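Local coordinates for protein Cog5 (Kluyveromyces lactis, PDB 4U6U) that forms part of the conserved oligomeric Golgi complex, pairing with Cog7 in a multisubunit assembly that probably tethers vesicles before they fuse at the Golgi, at residues T112-D117 / D148-V153; M50-D55 / L62-K67. The protein carries 7 engineered substitutions. All coordinates share one frame; numbering follows the deposited sequence.

Contact 1 lies deep in the helical rod, where helices 92-118 and 143-167 pack side by side close to the centre of the chain. Contact 2 is at the surface, about 18 Å away between centres, and joins a loop to helix 61-81, the helix just before 92-118 in sequence. The two share no segment and follow one another along the chain, yet they meet: Thr112 OG1 and Asp55 OD1 form a probable hydrogen bond, although Asp55 is poorly ordered. Methyl groups dominate contact 1, whereas contact 2 mixes two sulphurs, one leucine methyl, the aliphatic base of a lysine and backbone atoms. Neither has a hydrogen bond between its two segments.

Contact 1 of 2, residues T112-D117 / D148-V153; sequences TNLTRD and DTIDKV
Thr115 projects its methyl group between Thr149 and Val153, two residues one turn apart on the facing helix. Its CG2 lies 3.5 Å from Thr149 CG2, and the two side chains cross at about a right angle. The same CG2 comes equally near to CG2 of Val153, a methyl that also packs against the backbone of helix 92-118, 3.6 Å from Thr115 CA. The first torsion of Thr115 (chi1 45°) sets OG1 between the backbone N and the carbonyl carbon, and leaves CG2 anti to the carbonyl carbon, where it faces the other helix. OG1 is thereby directed to its own helix and bonds the carbonyl oxygen of Ser111. Thr149 makes a similar division with a different rotamer: CG2, anti to the backbone N, enters the interface, while OG1 bonds the carbonyl oxygen of Asp145 one turn earlier.

Leu114 extends the apolar surface along the flank. Its CD2 reaches Thr149 CG2 at 3.9 Å and the terminal CD1 of Ile150 at 4.1 Å, crossing both side chains obliquely. Leu114 also packs on Ile131, Leu134 and Leu138 of helix 128-141, and Thr149 touches Leu138 as well, so that this third helix covers the same side of the contact.

The axes of the two short segments approach to 9.8 Å and run in broadly the same direction, with a signed crossing angle of -30°. Helices stacked in this manner build the elongated rod of Cog5, consistent with the helical-bundle rods of CATCHR-family tethering subunits, to which the COG complex belongs. With the hydroxyls of Thr115 and Thr149 bonded within their own helices, methyl groups face each other here, and the association rests on apolar packing without a hydrogen bond from one segment to the other.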
loop_
_atom_site.group_PDB
_atom_site.type_symbol
_atom_site.label_atom_id
_atom_site.label_comp_id
_atom_site.label_asym_id
_atom_site.label_seq_id
_atom_site.Cartn_x
_atom_site.Cartn_y
_atom_site.Cartn_z
ATOM N N THR B 112 -7.035 9.750 -1.634
ATOM C CA THR B 112 -7.966 10.824 -1.941
ATOM C C THR B 112 -7.593 11.472 -3.270
ATOM O O THR B 112 -8.456 11.946 -3.989
ATOM C CB THR B 112 -8.024 11.905 -0.833
ATOM O OG1 THR B 112 -6.812 12.657 -0.827
ATOM C CG2 THR B 112 -8.271 11.285 0.552
ATOM N N ASN B 113 -6.312 11.505 -3.606
ATOM C CA ASN B 113 -5.920 12.060 -4.900
ATOM C C ASN B 113 -6.252 11.111 -6.057
ATOM O O ASN B 113 -6.536 11.549 -7.168
ATOM C CB ASN B 113 -4.431 12.415 -4.912
ATOM C CG ASN B 113 -4.190 13.895 -5.148
ATOM O OD1 ASN B 113 -4.081 14.344 -6.292
ATOM N ND2 ASN B 113 -4.107 14.663 -4.063
ATOM N N LEU B 114 -6.189 9.811 -5.797
ATOM C CA LEU B 114 -6.522 8.812 -6.806
ATOM C C LEU B 114 -8.039 8.715 -6.999
ATOM O O LEU B 114 -8.530 8.586 -8.124
ATOM C CB LEU B 114 -5.945 7.447 -6.430
ATOM C CG LEU B 114 -6.335 6.275 -7.332
ATOM C CD1 LEU B 114 -5.828 6.498 -8.750
ATOM C CD2 LEU B 114 -5.818 4.954 -6.774
ATOM N N THR B 115 -8.782 8.736 -5.893
ATOM C CA THR B 115 -10.235 8.650 -5.984
ATOM C C THR B 115 -10.762 9.839 -6.795
ATOM O O THR B 115 -11.508 9.668 -7.758
ATOM C CB THR B 115 -10.925 8.617 -4.564
ATOM O OG1 THR B 115 -10.350 9.605 -3.701
ATOM C CG2 THR B 115 -10.772 7.264 -3.894
ATOM N N ARG B 116 -10.304 11.032 -6.429
ATOM C CA ARG B 116 -10.684 12.278 -7.084
ATOM C C ARG B 116 -10.321 12.286 -8.554
ATOM O O ARG B 116 -11.093 12.764 -9.388
ATOM C CB ARG B 116 -10.062 13.451 -6.329
ATOM C CG ARG B 116 -10.380 14.824 -6.850
ATOM C CD ARG B 116 -9.991 15.822 -5.787
ATOM N NE ARG B 116 -8.553 15.910 -5.581
ATOM C CZ ARG B 116 -8.000 16.116 -4.388
ATOM N NH1 ARG B 116 -8.773 16.236 -3.310
ATOM N NH2 ARG B 116 -6.677 16.182 -4.267
ATOM N N ASP B 117 -9.154 11.744 -8.876
ATOM C CA ASP B 117 -8.699 11.737 -10.256
ATOM C C ASP B 117 -9.456 10.676 -11.076
ATOM O O ASP B 117 -9.449 10.701 -12.296
ATOM C CB ASP B 117 -7.181 11.521 -10.316
ATOM C CG ASP B 117 -6.396 12.806 -10.033
ATOM O OD1 ASP B 117 -7.024 13.848 -9.720
ATOM O OD2 ASP B 117 -5.146 12.774 -10.111
ATOM N N ASP B 148 -9.146 -0.927 -1.104
ATOM C CA ASP B 148 -10.141 -0.189 -0.334
ATOM C C ASP B 148 -10.354 1.188 -0.915
ATOM O O ASP B 148 -11.271 1.896 -0.520
ATOM C CB ASP B 148 -9.723 -0.094 1.126
ATOM C CG ASP B 148 -9.816 -1.436 1.835
ATOM O OD1 ASP B 148 -10.062 -2.452 1.143
ATOM O OD2 ASP B 148 -9.622 -1.483 3.073
ATOM N N THR B 149 -9.465 1.583 -1.816
ATOM C CA THR B 149 -9.634 2.815 -2.559
ATOM C C THR B 149 -10.374 2.498 -3.848
ATOM O O THR B 149 -11.329 3.189 -4.202
ATOM C CB THR B 149 -8.290 3.506 -2.868
ATOM O OG1 THR B 149 -7.778 4.098 -1.672
ATOM C CG2 THR B 149 -8.465 4.613 -3.893
ATOM N N ILE B 150 -9.956 1.441 -4.540
ATOM C CA ILE B 150 -10.657 1.039 -5.759
ATOM C C ILE B 150 -12.073 0.619 -5.385
ATOM O O ILE B 150 -13.026 0.968 -6.086
ATOM C CB ILE B 150 -9.916 -0.091 -6.530
ATOM C CG1 ILE B 150 -9.124 0.490 -7.709
ATOM C CG2 ILE B 150 -10.891 -1.070 -7.143
ATOM C CD1 ILE B 150 -8.340 1.752 -7.397
ATOM N N ASP B 151 -12.207 -0.089 -4.265
ATOM C CA ASP B 151 -13.522 -0.391 -3.710
ATOM C C ASP B 151 -14.388 0.849 -3.672
ATOM O O ASP B 151 -15.487 0.878 -4.236
ATOM C CB ASP B 151 -13.408 -0.965 -2.300
ATOM C CG ASP B 151 -13.338 -2.471 -2.285
ATOM O OD1 ASP B 151 -13.639 -3.087 -3.330
ATOM O OD2 ASP B 151 -13.017 -3.034 -1.213
ATOM N N LYS B 152 -13.868 1.870 -2.996
ATOM C CA LYS B 152 -14.603 3.102 -2.771
ATOM C C LYS B 152 -14.935 3.819 -4.073
ATOM O O LYS B 152 -16.042 4.324 -4.230
ATOM C CB LYS B 152 -13.822 4.027 -1.816
ATOM C CG LYS B 152 -13.980 3.634 -0.334
ATOM C CD LYS B 152 -13.190 4.518 0.619
ATOM C CE LYS B 152 -13.291 4.006 2.053
ATOM N NZ LYS B 152 -12.240 4.602 2.922
ATOM N N VAL B 153 -13.996 3.837 -5.012
ATOM C CA VAL B 153 -14.230 4.460 -6.315
ATOM C C VAL B 153 -15.320 3.749 -7.104
ATOM O O VAL B 153 -16.247 4.384 -7.617
ATOM C CB VAL B 153 -12.950 4.487 -7.181
ATOM C CG1 VAL B 153 -13.304 4.708 -8.636
ATOM C CG2 VAL B 153 -12.007 5.560 -6.700
#

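Contact 2 of 2, residues M50-D55 / L62-K67; sequences MPLETD and LACGLK
The backbone from Met50 to Thr54 is irregular but largely extended, and it passes alongside the early turns of helix 61-81, coming nearest where Leu52 CA lies 6.6 Å from Cys64 CA. Within the helical segment Cys64 is the central side chain. Its SG, anti to the backbone N (chi1 178°), stands out from the helix toward the loop and comes close to Pro51 O. Leu52 meets the same sulphur from its branch end, CD1 lying 3.7 Å from Cys64 SG; this methyl also rests 3.8 Å from the backbone N of Gly65. The loop is the connection between helix 11-47 and helix 61-81, laid back over the second of these at the surface of the helical rod. Leu52 also touches Ile68 of that helix and Glu105 and Leu106 of helix 92-118, bridging the two helices. At the other end of the contact, the Met50 chain runs out anti at chi2 (174°), which puts SD 4.2 Å from Lys67 CB, their side chains crossing at about a right angle. The lysine chain leads its ammonium end away from the loop, while Met50 packs further on Ile68 and Leu71.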
loop_
_atom_site.group_PDB
_atom_site.type_symbol
_atom_site.label_atom_id
_atom_site.label_comp_id
_atom_site.label_asym_id
_atom_site.label_seq_id
_atom_site.Cartn_x
_atom_site.Cartn_y
_atom_site.Cartn_z
ATOM N N MET B 50 10.868 15.998 5.214
ATOM C CA MET B 50 10.044 16.113 4.013
ATOM C C MET B 50 8.585 16.328 4.382
ATOM O O MET B 50 7.865 15.370 4.690
ATOM C CB MET B 50 10.179 14.872 3.134
ATOM C CG MET B 50 11.452 14.854 2.322
ATOM S SD MET B 50 11.658 13.308 1.437
ATOM C CE MET B 50 11.689 12.160 2.807
ATOM N N PRO B 51 8.143 17.594 4.347
ATOM C CA PRO B 51 6.757 17.954 4.639
ATOM C C PRO B 51 5.947 17.697 3.387
ATOM O O PRO B 51 6.521 17.318 2.361
ATOM C CB PRO B 51 6.829 19.449 4.975
ATOM C CG PRO B 51 8.243 19.904 4.556
ATOM C CD PRO B 51 8.903 18.755 3.850
ATOM N N LEU B 52 4.641 17.885 3.438
ATOM C CA LEU B 52 3.902 17.658 2.222
ATOM C C LEU B 52 3.139 18.908 1.774
ATOM O O LEU B 52 3.512 20.051 2.051
ATOM C CB LEU B 52 2.958 16.464 2.430
ATOM C CG LEU B 52 2.560 15.569 1.250
ATOM C CD1 LEU B 52 3.771 15.237 0.380
ATOM C CD2 LEU B 52 1.895 14.296 1.766
ATOM N N GLU B 53 2.075 18.648 1.045
ATOM C CA GLU B 53 1.081 19.612 0.667
ATOM C C GLU B 53 -0.100 18.661 0.497
ATOM O O GLU B 53 -0.146 17.892 -0.463
ATOM C CB GLU B 53 1.495 20.373 -0.606
ATOM C CG GLU B 53 0.691 21.630 -0.973
ATOM C CD GLU B 53 1.206 22.913 -0.372
ATOM O OE1 GLU B 53 0.552 23.962 -0.597
ATOM O OE2 GLU B 53 2.264 22.873 0.293
ATOM N N THR B 54 -1.031 18.672 1.449
ATOM C CA THR B 54 -2.113 17.683 1.457
ATOM C C THR B 54 -3.354 18.110 0.665
ATOM O O THR B 54 -3.833 19.239 0.792
ATOM C CB THR B 54 -2.557 17.350 2.904
ATOM O OG1 THR B 54 -3.059 18.532 3.545
ATOM C CG2 THR B 54 -1.398 16.808 3.708
ATOM N N ASP B 55 -3.857 17.175 -0.142
ATOM C CA ASP B 55 -5.087 17.327 -0.928
ATOM C C ASP B 55 -5.089 18.603 -1.763
ATOM O O ASP B 55 -6.093 19.308 -1.875
ATOM C CB ASP B 55 -6.315 17.270 -0.020
ATOM C CG ASP B 55 -6.585 15.869 0.491
ATOM O OD1 ASP B 55 -6.079 14.909 -0.126
ATOM O OD2 ASP B 55 -7.298 15.726 1.504
ATOM N N LEU B 62 2.807 16.299 -5.774
ATOM C CA LEU B 62 2.824 14.854 -6.000
ATOM C C LEU B 62 4.247 14.353 -6.113
ATOM O O LEU B 62 4.568 13.264 -5.640
ATOM C CB LEU B 62 2.024 14.486 -7.260
ATOM C CG LEU B 62 1.832 13.012 -7.655
ATOM C CD1 LEU B 62 2.948 12.508 -8.565
ATOM C CD2 LEU B 62 1.690 12.113 -6.429
ATOM N N ALA B 63 5.094 15.119 -6.788
ATOM C CA ALA B 63 6.505 14.767 -6.844
ATOM C C ALA B 63 7.091 14.638 -5.435
ATOM O O ALA B 63 7.921 13.766 -5.185
ATOM C CB ALA B 63 7.276 15.799 -7.647
ATOM N N CYS B 64 6.636 15.478 -4.507
ATOM C CA CYS B 64 7.091 15.374 -3.124
ATOM C C CYS B 64 6.573 14.099 -2.483
ATOM O O CYS B 64 7.264 13.455 -1.702
ATOM C CB CYS B 64 6.649 16.580 -2.294
ATOM S SG CYS B 64 7.145 16.458 -0.541
ATOM N N GLY B 65 5.335 13.749 -2.799
ATOM C CA GLY B 65 4.723 12.565 -2.232
ATOM C C GLY B 65 5.413 11.279 -2.640
ATOM O O GLY B 65 5.509 10.343 -1.855
ATOM N N LEU B 66 5.919 11.235 -3.864
ATOM C CA LEU B 66 6.621 10.047 -4.336
ATOM C C LEU B 66 7.930 9.815 -3.573
ATOM O O LEU B 66 8.322 8.672 -3.317
ATOM C CB LEU B 66 6.885 10.155 -5.834
ATOM C CG LEU B 66 5.920 9.387 -6.739
ATOM C CD1 LEU B 66 4.664 8.983 -6.001
ATOM C CD2 LEU B 66 5.581 10.235 -7.943
ATOM N N LYS B 67 8.607 10.905 -3.225
ATOM C CA LYS B 67 9.845 10.806 -2.477
ATOM C C LYS B 67 9.547 10.258 -1.076
ATOM O O LYS B 67 10.267 9.381 -0.595
ATOM C CB LYS B 67 10.566 12.162 -2.409
ATOM C CG LYS B 67 11.171 12.626 -3.739
ATOM C CD LYS B 67 11.971 13.921 -3.587
ATOM C CE LYS B 67 12.618 14.346 -4.908
ATOM N NZ LYS B 67 13.440 15.591 -4.798
#